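Local coordinates for uncharacterized protein (Bacteroides thetaiotaomicron, PDB 4LB8) that is of unknown function but belongs to the DUF4848 family and is probably an exported lipoprotein of the cell envelope, at residues A[27-32]-A[132-137]; A[117-122]-A[143-148]; A[182-187]-A[195-200]; A[209-214]-A[273-278]. All coordinates share one frame; numbering follows the deposited sequence.

In the fold
Contacts 1 and 2 lie on one side of the chain's centre and contacts 3 and 4 on the other, the two groups following each other along the sequence. Contact 1 joins the middle strands of a small mixed sheet. Contact 2, its centre about 19 Å away, pairs two loops; the segments of these two contacts alternate along the chain. Contacts 3 and 4 have centres about 11 Å apart and touch, contact 3 in the hairpin of strands 179-188 and 191-201, contact 4 in the sheet that packs against it. Contacts 1 and 3 are about 60 Å apart, centre to centre, a sign of an elongated molecule. Contacts 2 and 3 both touch the second subunit of the dimer.

Contact 1: residues A[27-32]-A[132-137]; sequences MIKFKD and EFMIGD
The selenomethionines M27 and M134 lie roughly perpendicular to each other, SE of M27 lying 3.8 Å from CG of M134. With CG anti to the backbone N (chi1 -172°) and bends further out, the flexible M27 chain also brings its methyl CE beside OE1 of E132. On the sheet face that bears F30 and I135, the ring of F30 meets the branched isoleucine at a slant, CD2 of F30 being 3.8 Å from CD1 of I135. CD2 of F133 comes to the edge of the F30 ring, and Y36 from helix 33-44 touches both phenylalanines and I135. These are the central, parallel strands of a four-stranded mixed sheet, each flanked by an antiparallel neighbour, and the connection between them carries four helices. I28 O accepts from M134 N at 2.8 Å, and the F30 backbone is held twice, its N giving to M134 O and its O accepting from G136 N. On the opposite face K29 curls over the end of the neighbouring strand, where its NZ reaches G136 O at 2.9 Å from well above the carbonyl plane, with a long salt bridge to D137 OD1 at 3.9 Å. An alanine in place of K29 would probably leave G136 O without this donor and D137 without the nearby positive charge. G136 itself has a positive phi of 59°, a conformation glycine adopts readily.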
loop_
_atom_site.group_PDB
_atom_site.type_symbol
_atom_site.label_atom_id
_atom_site.label_comp_id
_atom_site.label_asym_id
_atom_site.label_seq_id
_atom_site.Cartn_x
_atom_site.Cartn_y
_atom_site.Cartn_z
HETATM N N MSE A 27 -21.352 32.007 -18.781
HETATM C CA MSE A 27 -20.858 32.536 -17.519
HETATM C C MSE A 27 -21.946 32.586 -16.448
HETATM O O MSE A 27 -23.029 33.100 -16.707
HETATM C CB MSE A 27 -20.287 33.959 -17.750
HETATM C CG MSE A 27 -19.562 34.559 -16.534
HETATM SE SE MSE A 27 -17.857 33.681 -16.103
HETATM C CE MSE A 27 -16.853 34.396 -17.575
ATOM N N ILE A 28 -21.638 32.102 -15.234
ATOM C CA ILE A 28 -22.502 32.212 -14.048
ATOM C C ILE A 28 -22.034 33.459 -13.287
ATOM O O ILE A 28 -20.841 33.603 -13.020
ATOM C CB ILE A 28 -22.507 30.927 -13.145
ATOM C CG1 ILE A 28 -23.299 29.762 -13.769
ATOM C CG2 ILE A 28 -23.005 31.216 -11.718
ATOM C CD1 ILE A 28 -24.847 29.775 -13.645
ATOM N N LYS A 29 -22.966 34.357 -12.955
ATOM C CA LYS A 29 -22.678 35.555 -12.178
ATOM C C LYS A 29 -23.495 35.513 -10.891
ATOM O O LYS A 29 -24.697 35.283 -10.939
ATOM C CB LYS A 29 -22.973 36.832 -12.992
ATOM C CG LYS A 29 -22.680 38.160 -12.278
ATOM C CD LYS A 29 -23.520 39.280 -12.879
ATOM C CE LYS A 29 -22.882 40.661 -12.892
ATOM N NZ LYS A 29 -21.788 40.786 -13.911
ATOM N N PHE A 30 -22.829 35.696 -9.747
ATOM C CA PHE A 30 -23.467 35.787 -8.439
ATOM C C PHE A 30 -23.536 37.254 -8.057
ATOM O O PHE A 30 -22.721 38.048 -8.537
ATOM C CB PHE A 30 -22.715 34.965 -7.378
ATOM C CG PHE A 30 -22.779 33.483 -7.636
ATOM C CD1 PHE A 30 -23.950 32.763 -7.389
ATOM C CD2 PHE A 30 -21.680 32.802 -8.160
ATOM C CE1 PHE A 30 -24.014 31.390 -7.650
ATOM C CE2 PHE A 30 -21.747 31.429 -8.414
ATOM C CZ PHE A 30 -22.909 30.731 -8.149
ATOM N N LYS A 31 -24.526 37.625 -7.237
ATOM C CA LYS A 31 -24.750 39.008 -6.781
ATOM C C LYS A 31 -23.563 39.458 -5.908
ATOM O O LYS A 31 -22.998 40.522 -6.154
ATOM C CB LYS A 31 -26.102 39.107 -6.024
ATOM C CG LYS A 31 -26.436 40.459 -5.392
ATOM C CD LYS A 31 -27.862 40.486 -4.818
ATOM C CE LYS A 31 -27.929 40.390 -3.306
ATOM N NZ LYS A 31 -27.625 41.690 -2.645
ATOM N N ASP A 32 -23.162 38.605 -4.944
ATOM C CA ASP A 32 -22.091 38.849 -3.974
ATOM C C ASP A 32 -21.476 37.520 -3.465
ATOM O O ASP A 32 -21.825 36.456 -3.975
ATOM C CB ASP A 32 -22.621 39.692 -2.791
ATOM C CG ASP A 32 -24.019 39.350 -2.321
ATOM O OD1 ASP A 32 -24.328 38.145 -2.183
ATOM O OD2 ASP A 32 -24.792 40.277 -2.064
ATOM N N GLU A 132 -14.143 29.340 -14.937
ATOM C CA GLU A 132 -14.538 30.671 -14.513
ATOM C C GLU A 132 -15.978 30.791 -14.066
ATOM O O GLU A 132 -16.885 30.112 -14.585
ATOM C CB GLU A 132 -14.348 31.664 -15.663
ATOM C CG GLU A 132 -12.902 31.904 -16.031
ATOM C CD GLU A 132 -12.688 32.590 -17.361
ATOM O OE1 GLU A 132 -13.662 32.741 -18.135
ATOM O OE2 GLU A 132 -11.520 32.935 -17.647
ATOM N N PHE A 133 -16.185 31.750 -13.148
ATOM C CA PHE A 133 -17.479 32.243 -12.667
ATOM C C PHE A 133 -17.239 33.671 -12.198
ATOM O O PHE A 133 -16.076 34.091 -12.069
ATOM C CB PHE A 133 -18.159 31.361 -11.606
ATOM C CG PHE A 133 -17.465 31.294 -10.275
ATOM C CD1 PHE A 133 -16.454 30.360 -10.043
ATOM C CD2 PHE A 133 -17.819 32.158 -9.242
ATOM C CE1 PHE A 133 -15.791 30.311 -8.811
ATOM C CE2 PHE A 133 -17.159 32.109 -8.008
ATOM C CZ PHE A 133 -16.146 31.187 -7.803
HETATM N N MSE A 134 -18.334 34.424 -11.973
HETATM C CA MSE A 134 -18.227 35.814 -11.572
HETATM C C MSE A 134 -18.980 36.145 -10.300
HETATM O O MSE A 134 -20.065 35.596 -10.061
HETATM C CB MSE A 134 -18.721 36.723 -12.698
HETATM C CG MSE A 134 -17.764 36.791 -13.878
HETATM SE SE MSE A 134 -18.332 38.121 -15.141
HETATM C CE MSE A 134 -17.693 39.714 -14.212
ATOM N N ILE A 135 -18.390 37.071 -9.490
ATOM C CA ILE A 135 -18.991 37.676 -8.283
ATOM C C ILE A 135 -19.168 39.153 -8.630
ATOM O O ILE A 135 -18.178 39.906 -8.642
ATOM C CB ILE A 135 -18.195 37.454 -6.947
ATOM C CG1 ILE A 135 -17.804 35.968 -6.679
ATOM C CG2 ILE A 135 -18.931 38.092 -5.747
ATOM C CD1 ILE A 135 -18.848 34.980 -6.847
ATOM N N GLY A 136 -20.395 39.528 -8.993
ATOM C CA GLY A 136 -20.715 40.873 -9.459
ATOM C C GLY A 136 -19.884 41.192 -10.690
ATOM O O GLY A 136 -19.927 40.448 -11.672
ATOM N N ASP A 137 -19.040 42.239 -10.611
ATOM C CA ASP A 137 -18.186 42.617 -11.740
ATOM C C ASP A 137 -16.803 41.950 -11.664
ATOM O O ASP A 137 -15.960 42.186 -12.544
ATOM C CB ASP A 137 -18.071 44.134 -11.853
ATOM C CG ASP A 137 -19.288 44.775 -12.509
ATOM O OD1 ASP A 137 -19.891 44.132 -13.400
ATOM O OD2 ASP A 137 -19.622 45.928 -12.145
HETATM O O HOH W 1 -19.525 30.292 -14.971
#

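Contact 2: residues A[117-122]-A[143-148]; sequences RLVYVA and KVYTDF
The phenol ring of Y145 carries V119 on one face, CG2, anti to the carbonyl carbon (chi1 179° for CG1), standing 4.0 Å from the ring centroid and 8° off its normal. CB of V119 also lies over the centre of the Y120 ring, so the compact valine serves two aromatics. The long, extended K143 chain runs obliquely by both residues: its CG is 3.6 Å from V119 CG2, and its CD is 3.7 Å from Y120 OH. At the edge of the R117 guanidinium lies T146 O, while NE of R117 is bonded to D100 O. Two backbone bonds flank the single bridge of L118 with V144, Y145 N to R117 O at 2.6 Å and V119 N to K143 O at 3.1 Å. A water joins Y120 N to K143 O. On the dimer side, V119 O accepts from S186 OG of the second subunit. The loop 143-148 leads from strand 138-141 to helix 148-152, which Y145 touches through E150 and R151, whereas 117-122 lies between helix 84-98 and strand 132-135.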
loop_
_atom_site.group_PDB
_atom_site.type_symbol
_atom_site.label_atom_id
_atom_site.label_comp_id
_atom_site.label_asym_id
_atom_site.label_seq_id
_atom_site.Cartn_x
_atom_site.Cartn_y
_atom_site.Cartn_z
ATOM N N ARG A 117 -9.462 19.767 -12.522
ATOM C CA ARG A 117 -8.200 20.465 -12.257
ATOM C C ARG A 117 -8.366 21.330 -11.000
ATOM O O ARG A 117 -7.382 21.757 -10.443
ATOM C CB ARG A 117 -7.770 21.309 -13.466
ATOM C CG ARG A 117 -7.262 20.448 -14.613
ATOM C CD ARG A 117 -6.879 21.279 -15.831
ATOM N NE ARG A 117 -6.418 20.460 -16.961
ATOM C CZ ARG A 117 -5.174 20.015 -17.105
ATOM N NH1 ARG A 117 -4.250 20.290 -16.190
ATOM N NH2 ARG A 117 -4.849 19.265 -18.152
ATOM N N LEU A 118 -9.603 21.502 -10.523
ATOM C CA LEU A 118 -10.008 22.311 -9.373
ATOM C C LEU A 118 -9.486 21.828 -8.039
ATOM O O LEU A 118 -9.615 20.657 -7.688
ATOM C CB LEU A 118 -11.550 22.365 -9.264
ATOM C CG LEU A 118 -12.329 23.094 -10.345
ATOM C CD1 LEU A 118 -13.803 23.092 -10.031
ATOM C CD2 LEU A 118 -11.849 24.516 -10.523
ATOM N N VAL A 119 -8.984 22.769 -7.252
ATOM C CA VAL A 119 -8.548 22.522 -5.876
ATOM C C VAL A 119 -9.835 22.507 -5.024
ATOM O O VAL A 119 -10.063 21.585 -4.242
ATOM C CB VAL A 119 -7.527 23.601 -5.404
ATOM C CG1 VAL A 119 -7.094 23.368 -3.966
ATOM C CG2 VAL A 119 -6.334 23.674 -6.332
ATOM N N TYR A 120 -10.688 23.523 -5.229
ATOM C CA TYR A 120 -11.962 23.711 -4.539
ATOM C C TYR A 120 -13.020 23.064 -5.415
ATOM O O TYR A 120 -13.684 23.702 -6.229
ATOM C CB TYR A 120 -12.179 25.213 -4.273
ATOM C CG TYR A 120 -10.951 25.883 -3.679
ATOM C CD1 TYR A 120 -10.275 25.317 -2.600
ATOM C CD2 TYR A 120 -10.437 27.056 -4.222
ATOM C CE1 TYR A 120 -9.115 25.888 -2.091
ATOM C CE2 TYR A 120 -9.287 27.653 -3.701
ATOM C CZ TYR A 120 -8.644 27.075 -2.622
ATOM O OH TYR A 120 -7.532 27.654 -2.067
ATOM N N VAL A 121 -13.107 21.747 -5.251
ATOM C CA VAL A 121 -13.859 20.754 -6.012
ATOM C C VAL A 121 -15.355 21.069 -6.224
ATOM O O VAL A 121 -15.863 20.847 -7.335
ATOM C CB VAL A 121 -13.670 19.314 -5.442
ATOM C CG1 VAL A 121 -12.243 18.846 -5.642
ATOM C CG2 VAL A 121 -14.086 19.186 -3.971
ATOM N N ALA A 122 -16.061 21.545 -5.176
ATOM C CA ALA A 122 -17.509 21.800 -5.261
ATOM C C ALA A 122 -17.823 22.949 -6.231
ATOM O O ALA A 122 -18.924 23.007 -6.730
ATOM C CB ALA A 122 -18.102 22.063 -3.887
ATOM N N LYS A 143 -8.902 28.333 -8.831
ATOM C CA LYS A 143 -7.645 27.652 -8.502
ATOM C C LYS A 143 -7.644 26.240 -9.058
ATOM O O LYS A 143 -8.578 25.461 -8.823
ATOM C CB LYS A 143 -7.385 27.631 -6.974
ATOM C CG LYS A 143 -5.942 27.261 -6.616
ATOM C CD LYS A 143 -5.585 27.523 -5.166
ATOM C CE LYS A 143 -4.093 27.338 -4.971
ATOM N NZ LYS A 143 -3.659 27.637 -3.576
ATOM N N VAL A 144 -6.590 25.929 -9.823
ATOM C CA VAL A 144 -6.431 24.616 -10.450
ATOM C C VAL A 144 -5.101 23.990 -10.065
ATOM O O VAL A 144 -4.206 24.677 -9.574
ATOM C CB VAL A 144 -6.600 24.647 -11.999
ATOM C CG1 VAL A 144 -8.005 25.092 -12.403
ATOM C CG2 VAL A 144 -5.520 25.490 -12.685
ATOM N N TYR A 145 -4.995 22.684 -10.252
ATOM C CA TYR A 145 -3.742 21.947 -10.106
ATOM C C TYR A 145 -2.960 22.112 -11.429
ATOM O O TYR A 145 -3.570 22.110 -12.520
ATOM C CB TYR A 145 -3.988 20.464 -9.791
ATOM C CG TYR A 145 -4.587 20.203 -8.426
ATOM C CD1 TYR A 145 -3.826 20.365 -7.267
ATOM C CD2 TYR A 145 -5.883 19.720 -8.293
ATOM C CE1 TYR A 145 -4.363 20.108 -6.007
ATOM C CE2 TYR A 145 -6.429 19.449 -7.039
ATOM C CZ TYR A 145 -5.663 19.640 -5.898
ATOM O OH TYR A 145 -6.196 19.387 -4.655
ATOM N N THR A 146 -1.625 22.295 -11.331
ATOM C CA THR A 146 -0.747 22.435 -12.508
ATOM C C THR A 146 -0.699 21.105 -13.260
ATOM O O THR A 146 -0.813 21.071 -14.488
ATOM C CB THR A 146 0.658 22.883 -12.084
ATOM O OG1 THR A 146 1.143 21.944 -11.117
ATOM C CG2 THR A 146 0.672 24.311 -11.496
ATOM N N ASP A 147 -0.579 20.013 -12.494
ATOM C CA ASP A 147 -0.477 18.638 -12.976
ATOM C C ASP A 147 -1.180 17.703 -12.003
ATOM O O ASP A 147 -1.469 18.116 -10.879
ATOM C CB ASP A 147 1.014 18.240 -13.144
ATOM C CG ASP A 147 1.887 18.443 -11.905
ATOM O OD1 ASP A 147 1.647 17.754 -10.889
ATOM O OD2 ASP A 147 2.837 19.262 -11.969
ATOM N N PHE A 148 -1.429 16.442 -12.419
ATOM C CA PHE A 148 -2.086 15.433 -11.584
ATOM C C PHE A 148 -1.252 15.099 -10.320
ATOM O O PHE A 148 -1.823 14.856 -9.252
ATOM C CB PHE A 148 -2.380 14.151 -12.393
ATOM C CG PHE A 148 -3.131 13.132 -11.569
ATOM C CD1 PHE A 148 -4.504 13.246 -11.377
ATOM C CD2 PHE A 148 -2.452 12.127 -10.895
ATOM C CE1 PHE A 148 -5.184 12.362 -10.547
ATOM C CE2 PHE A 148 -3.132 11.254 -10.052
ATOM C CZ PHE A 148 -4.498 11.367 -9.898
HETATM O O HOH W 2 -10.647 25.348 -7.236
#

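Contact 3: residues A[182-187]-A[195-200]; sequences GLYLSV and NFTSQK
L183 and F196 form the tight part of this contact, side by side, with CD1 of L183 over the centre of the F196 ring, 3.6 Å from its centroid and 9° off the normal. CG of L183 is anti to the backbone N (chi1 -178°), and the turn at chi2 (54°) lays one methyl of the branched chain on the ring. I273 touches both residues from the facing sheet, and Y213 meets the F196 ring. An alanine in place of F196 would probably open a gap beneath the L183 methyl and leave Y213 and I273 without their ring partner. The strands are the two arms of a beta hairpin, 179-188 and 191-201, with L183 and F196 a non-hydrogen-bonded pair between two hydrogen-bonded ones. In these, Y184 N binds N195 O at 2.9 Å and T197 N binds G182 O at 3.0 Å. The face with Y184 and T197 is packed less closely, and these two are partly exposed: T197 OG1 lies at the edge of the Y184 ring, 3.6 Å from CE2. G182 fits beside them, where a side chain would run into T197 OG1 and Y184. Here R151 of the second subunit makes a cation-pi contact with Y184.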
loop_
_atom_site.group_PDB
_atom_site.type_symbol
_atom_site.label_atom_id
_atom_site.label_comp_id
_atom_site.label_asym_id
_atom_site.label_seq_id
_atom_site.Cartn_x
_atom_site.Cartn_y
_atom_site.Cartn_z
ATOM N N GLY A 182 6.127 -11.701 4.683
ATOM C CA GLY A 182 6.886 -11.693 3.444
ATOM C C GLY A 182 7.438 -13.051 3.052
ATOM O O GLY A 182 7.625 -13.926 3.899
ATOM N N LEU A 183 7.660 -13.223 1.742
ATOM C CA LEU A 183 8.300 -14.367 1.115
ATOM C C LEU A 183 9.253 -13.809 0.047
ATOM O O LEU A 183 8.813 -13.239 -0.962
ATOM C CB LEU A 183 7.298 -15.378 0.539
ATOM C CG LEU A 183 7.895 -16.655 -0.103
ATOM C CD1 LEU A 183 8.824 -17.383 0.828
ATOM C CD2 LEU A 183 6.792 -17.562 -0.589
ATOM N N TYR A 184 10.564 -13.920 0.335
ATOM C CA TYR A 184 11.647 -13.412 -0.485
ATOM C C TYR A 184 12.426 -14.590 -1.046
ATOM O O TYR A 184 12.802 -15.484 -0.290
ATOM C CB TYR A 184 12.528 -12.423 0.336
ATOM C CG TYR A 184 11.702 -11.243 0.816
ATOM C CD1 TYR A 184 11.501 -10.128 -0.001
ATOM C CD2 TYR A 184 10.989 -11.304 2.020
ATOM C CE1 TYR A 184 10.629 -9.099 0.370
ATOM C CE2 TYR A 184 10.112 -10.281 2.397
ATOM C CZ TYR A 184 9.941 -9.179 1.571
ATOM O OH TYR A 184 9.121 -8.145 1.947
ATOM N N LEU A 185 12.618 -14.608 -2.389
ATOM C CA LEU A 185 13.336 -15.661 -3.112
ATOM C C LEU A 185 14.582 -15.156 -3.793
ATOM O O LEU A 185 14.591 -14.056 -4.360
ATOM C CB LEU A 185 12.448 -16.343 -4.170
ATOM C CG LEU A 185 11.152 -17.009 -3.694
ATOM C CD1 LEU A 185 10.445 -17.625 -4.866
ATOM C CD2 LEU A 185 11.395 -18.036 -2.568
ATOM N N SER A 186 15.632 -15.986 -3.764
ATOM C CA SER A 186 16.927 -15.739 -4.405
ATOM C C SER A 186 17.485 -17.083 -4.868
ATOM O O SER A 186 16.940 -18.115 -4.482
ATOM C CB SER A 186 17.891 -14.986 -3.482
ATOM O OG SER A 186 18.248 -15.681 -2.297
ATOM N N VAL A 187 18.495 -17.091 -5.748
ATOM C CA VAL A 187 19.023 -18.362 -6.262
ATOM C C VAL A 187 20.548 -18.308 -6.363
ATOM O O VAL A 187 21.110 -17.347 -6.903
ATOM C CB VAL A 187 18.342 -18.796 -7.611
ATOM C CG1 VAL A 187 18.610 -17.802 -8.751
ATOM C CG2 VAL A 187 18.701 -20.230 -8.002
ATOM N N ASN A 195 13.124 -16.783 2.249
ATOM C CA ASN A 195 13.079 -16.068 3.506
ATOM C C ASN A 195 11.599 -15.736 3.799
ATOM O O ASN A 195 10.945 -15.051 3.015
ATOM C CB ASN A 195 13.979 -14.811 3.471
ATOM C CG ASN A 195 14.223 -14.094 4.794
ATOM O OD1 ASN A 195 14.677 -12.950 4.812
ATOM N ND2 ASN A 195 13.923 -14.705 5.929
ATOM N N PHE A 196 11.052 -16.370 4.850
ATOM C CA PHE A 196 9.699 -16.182 5.370
ATOM C C PHE A 196 9.846 -15.246 6.530
ATOM O O PHE A 196 10.649 -15.519 7.425
ATOM C CB PHE A 196 9.061 -17.506 5.799
ATOM C CG PHE A 196 8.729 -18.508 4.721
ATOM C CD1 PHE A 196 9.685 -19.410 4.269
ATOM C CD2 PHE A 196 7.432 -18.626 4.234
ATOM C CE1 PHE A 196 9.366 -20.375 3.305
ATOM C CE2 PHE A 196 7.111 -19.603 3.267
ATOM C CZ PHE A 196 8.081 -20.473 2.815
ATOM N N THR A 197 9.133 -14.107 6.493
ATOM C CA THR A 197 9.255 -13.065 7.520
ATOM C C THR A 197 7.896 -12.643 8.121
ATOM O O THR A 197 6.864 -12.689 7.447
ATOM C CB THR A 197 9.984 -11.817 6.954
ATOM O OG1 THR A 197 9.363 -11.418 5.736
ATOM C CG2 THR A 197 11.476 -12.042 6.722
ATOM N N SER A 198 7.914 -12.233 9.398
ATOM C CA SER A 198 6.723 -11.768 10.071
ATOM C C SER A 198 7.085 -10.857 11.216
ATOM O O SER A 198 8.009 -11.139 11.999
ATOM C CB SER A 198 5.847 -12.921 10.554
ATOM O OG SER A 198 6.269 -13.451 11.800
ATOM N N GLN A 199 6.332 -9.762 11.313
ATOM C CA GLN A 199 6.494 -8.759 12.348
ATOM C C GLN A 199 5.138 -8.322 12.895
ATOM O O GLN A 199 4.121 -8.460 12.214
ATOM C CB GLN A 199 7.264 -7.549 11.807
ATOM C CG GLN A 199 8.716 -7.839 11.438
ATOM C CD GLN A 199 9.470 -6.563 11.157
ATOM O OE1 GLN A 199 9.109 -5.777 10.280
ATOM N NE2 GLN A 199 10.514 -6.304 11.924
ATOM N N LYS A 200 5.135 -7.827 14.141
ATOM C CA LYS A 200 3.984 -7.271 14.849
ATOM C C LYS A 200 4.352 -5.865 15.297
ATOM O O LYS A 200 5.509 -5.625 15.667
ATOM C CB LYS A 200 3.525 -8.152 16.049
ATOM C CG LYS A 200 4.650 -8.616 16.987
ATOM C CD LYS A 200 4.816 -7.773 18.240
ATOM C CE LYS A 200 6.266 -7.668 18.655
ATOM N NZ LYS A 200 6.584 -6.310 19.190
#

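Contact 4: residues A[209-214]-A[273-278]; sequences YSTTYH and IWSRGV
H214 sets its CB, not its imidazole, on the face of W274, 3.4 Å from the centroid of the five-membered ring. The planes are only 22° from parallel, but the rings are displaced, centroids 4.8 Å apart, with little overlap. A broad indole suits the place, since its CE3 also lies 3.4 Å from H214 O, while ND1 of H214 is bonded to D247. The pair is antiparallel and hydrogen-bonded, with W274 N to H214 O at 2.9 Å and H214 N to W274 O at 3.1 Å. Past it the strand turns off in an ST motif: the short S275 hydroxyl OG, set between the backbone N and the carbonyl carbon (chi1 71°), accepts from V278 N at 3.2 Å. Water connects the same OG, at 2.6 Å, to Y209 OH. T211 and R276 run antiparallel alongside each other, OG1 of T211 lying 3.5 Å from CB of R276, and the guanidinium, which has T211 CA over one face, forms a salt bridge with E250. The strands 213-220 and 268-275 are the middle pair of a four-stranded antiparallel sheet bordered by 244-247 and 284-289; its face with Y213, I273 and S275 packs on V181 of strand 179-188.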
loop_
_atom_site.group_PDB
_atom_site.type_symbol
_atom_site.label_atom_id
_atom_site.label_comp_id
_atom_site.label_asym_id
_atom_site.label_seq_id
_atom_site.Cartn_x
_atom_site.Cartn_y
_atom_site.Cartn_z
ATOM N N TYR A 209 7.989 -11.729 15.529
ATOM C CA TYR A 209 7.137 -12.556 16.391
ATOM C C TYR A 209 6.829 -13.875 15.674
ATOM O O TYR A 209 6.826 -13.907 14.444
ATOM C CB TYR A 209 5.846 -11.792 16.781
ATOM C CG TYR A 209 4.693 -11.942 15.802
ATOM C CD1 TYR A 209 4.761 -11.400 14.517
ATOM C CD2 TYR A 209 3.534 -12.625 16.162
ATOM C CE1 TYR A 209 3.713 -11.561 13.604
ATOM C CE2 TYR A 209 2.487 -12.804 15.255
ATOM C CZ TYR A 209 2.579 -12.267 13.978
ATOM O OH TYR A 209 1.541 -12.441 13.085
ATOM N N SER A 210 6.538 -14.935 16.422
ATOM C CA SER A 210 6.223 -16.243 15.844
ATOM C C SER A 210 4.845 -16.285 15.182
ATOM O O SER A 210 3.910 -15.712 15.721
ATOM C CB SER A 210 6.302 -17.324 16.916
ATOM O OG SER A 210 7.617 -17.435 17.435
ATOM N N THR A 211 4.715 -16.974 14.024
ATOM C CA THR A 211 3.437 -17.140 13.302
ATOM C C THR A 211 3.425 -18.449 12.477
ATOM O O THR A 211 4.426 -19.173 12.429
ATOM C CB THR A 211 3.145 -15.906 12.392
ATOM O OG1 THR A 211 1.754 -15.877 12.062
ATOM C CG2 THR A 211 3.949 -15.911 11.098
ATOM N N THR A 212 2.291 -18.737 11.829
ATOM C CA THR A 212 2.123 -19.854 10.906
ATOM C C THR A 212 2.100 -19.234 9.513
ATOM O O THR A 212 1.350 -18.286 9.316
ATOM C CB THR A 212 0.850 -20.647 11.245
ATOM O OG1 THR A 212 1.106 -21.429 12.415
ATOM C CG2 THR A 212 0.418 -21.569 10.121
ATOM N N TYR A 213 2.939 -19.723 8.570
ATOM C CA TYR A 213 2.973 -19.191 7.204
ATOM C C TYR A 213 2.161 -20.061 6.272
ATOM O O TYR A 213 2.049 -21.280 6.465
ATOM C CB TYR A 213 4.395 -19.036 6.659
ATOM C CG TYR A 213 5.284 -18.183 7.526
ATOM C CD1 TYR A 213 6.055 -18.748 8.541
ATOM C CD2 TYR A 213 5.379 -16.816 7.320
ATOM C CE1 TYR A 213 6.882 -17.964 9.339
ATOM C CE2 TYR A 213 6.201 -16.024 8.112
ATOM C CZ TYR A 213 6.949 -16.601 9.122
ATOM O OH TYR A 213 7.746 -15.805 9.904
ATOM N N HIS A 214 1.589 -19.399 5.257
ATOM C CA HIS A 214 0.712 -19.950 4.234
ATOM C C HIS A 214 1.092 -19.385 2.869
ATOM O O HIS A 214 1.097 -18.173 2.654
ATOM C CB HIS A 214 -0.750 -19.633 4.553
ATOM C CG HIS A 214 -1.224 -20.124 5.886
ATOM N ND1 HIS A 214 -1.412 -21.477 6.135
ATOM C CD2 HIS A 214 -1.558 -19.424 6.993
ATOM C CE1 HIS A 214 -1.826 -21.552 7.385
ATOM N NE2 HIS A 214 -1.960 -20.342 7.934
ATOM N N ILE A 273 1.590 -15.164 -0.445
ATOM C CA ILE A 273 1.951 -15.318 0.969
ATOM C C ILE A 273 0.944 -14.613 1.881
ATOM O O ILE A 273 0.592 -13.447 1.649
ATOM C CB ILE A 273 3.417 -14.791 1.221
ATOM C CG1 ILE A 273 3.974 -15.100 2.641
ATOM C CG2 ILE A 273 3.569 -13.302 0.900
ATOM C CD1 ILE A 273 4.351 -16.625 2.954
ATOM N N TRP A 274 0.532 -15.319 2.949
ATOM C CA TRP A 274 -0.282 -14.807 4.052
ATOM C C TRP A 274 0.140 -15.566 5.336
ATOM O O TRP A 274 1.077 -16.358 5.279
ATOM C CB TRP A 274 -1.801 -14.830 3.772
ATOM C CG TRP A 274 -2.444 -16.191 3.724
ATOM C CD1 TRP A 274 -3.200 -16.776 4.697
ATOM C CD2 TRP A 274 -2.453 -17.097 2.608
ATOM N NE1 TRP A 274 -3.619 -18.022 4.287
ATOM C CE2 TRP A 274 -3.199 -18.235 2.999
ATOM C CE3 TRP A 274 -1.881 -17.069 1.316
ATOM C CZ2 TRP A 274 -3.357 -19.350 2.163
ATOM C CZ3 TRP A 274 -2.086 -18.157 0.471
ATOM C CH2 TRP A 274 -2.809 -19.281 0.901
ATOM N N SER A 275 -0.447 -15.240 6.506
ATOM C CA SER A 275 -0.052 -15.884 7.771
ATOM C C SER A 275 -1.254 -16.022 8.682
ATOM O O SER A 275 -2.373 -15.746 8.251
ATOM C CB SER A 275 1.070 -15.093 8.464
ATOM O OG SER A 275 0.652 -13.846 9.002
ATOM N N ARG A 276 -1.036 -16.457 9.936
ATOM C CA ARG A 276 -2.091 -16.529 10.946
ATOM C C ARG A 276 -2.652 -15.107 11.221
ATOM O O ARG A 276 -3.862 -14.939 11.342
ATOM C CB ARG A 276 -1.532 -17.149 12.225
ATOM C CG ARG A 276 -2.580 -17.556 13.257
ATOM C CD ARG A 276 -1.932 -18.276 14.417
ATOM N NE ARG A 276 -0.848 -17.485 15.013
ATOM C CZ ARG A 276 0.017 -17.953 15.908
ATOM N NH1 ARG A 276 -0.067 -19.206 16.331
ATOM N NH2 ARG A 276 0.967 -17.161 16.399
ATOM N N GLY A 277 -1.764 -14.106 11.245
ATOM C CA GLY A 277 -2.120 -12.707 11.465
ATOM C C GLY A 277 -2.586 -11.938 10.244
ATOM O O GLY A 277 -3.329 -10.971 10.403
ATOM N N VAL A 278 -2.120 -12.312 9.019
ATOM C CA VAL A 278 -2.476 -11.638 7.760
ATOM C C VAL A 278 -3.454 -12.548 7.007
ATOM O O VAL A 278 -3.069 -13.623 6.591
ATOM C CB VAL A 278 -1.255 -11.181 6.907
ATOM C CG1 VAL A 278 -1.707 -10.494 5.631
ATOM C CG2 VAL A 278 -0.358 -10.233 7.696
HETATM O O HOH W 3 2.228 -12.090 10.135
#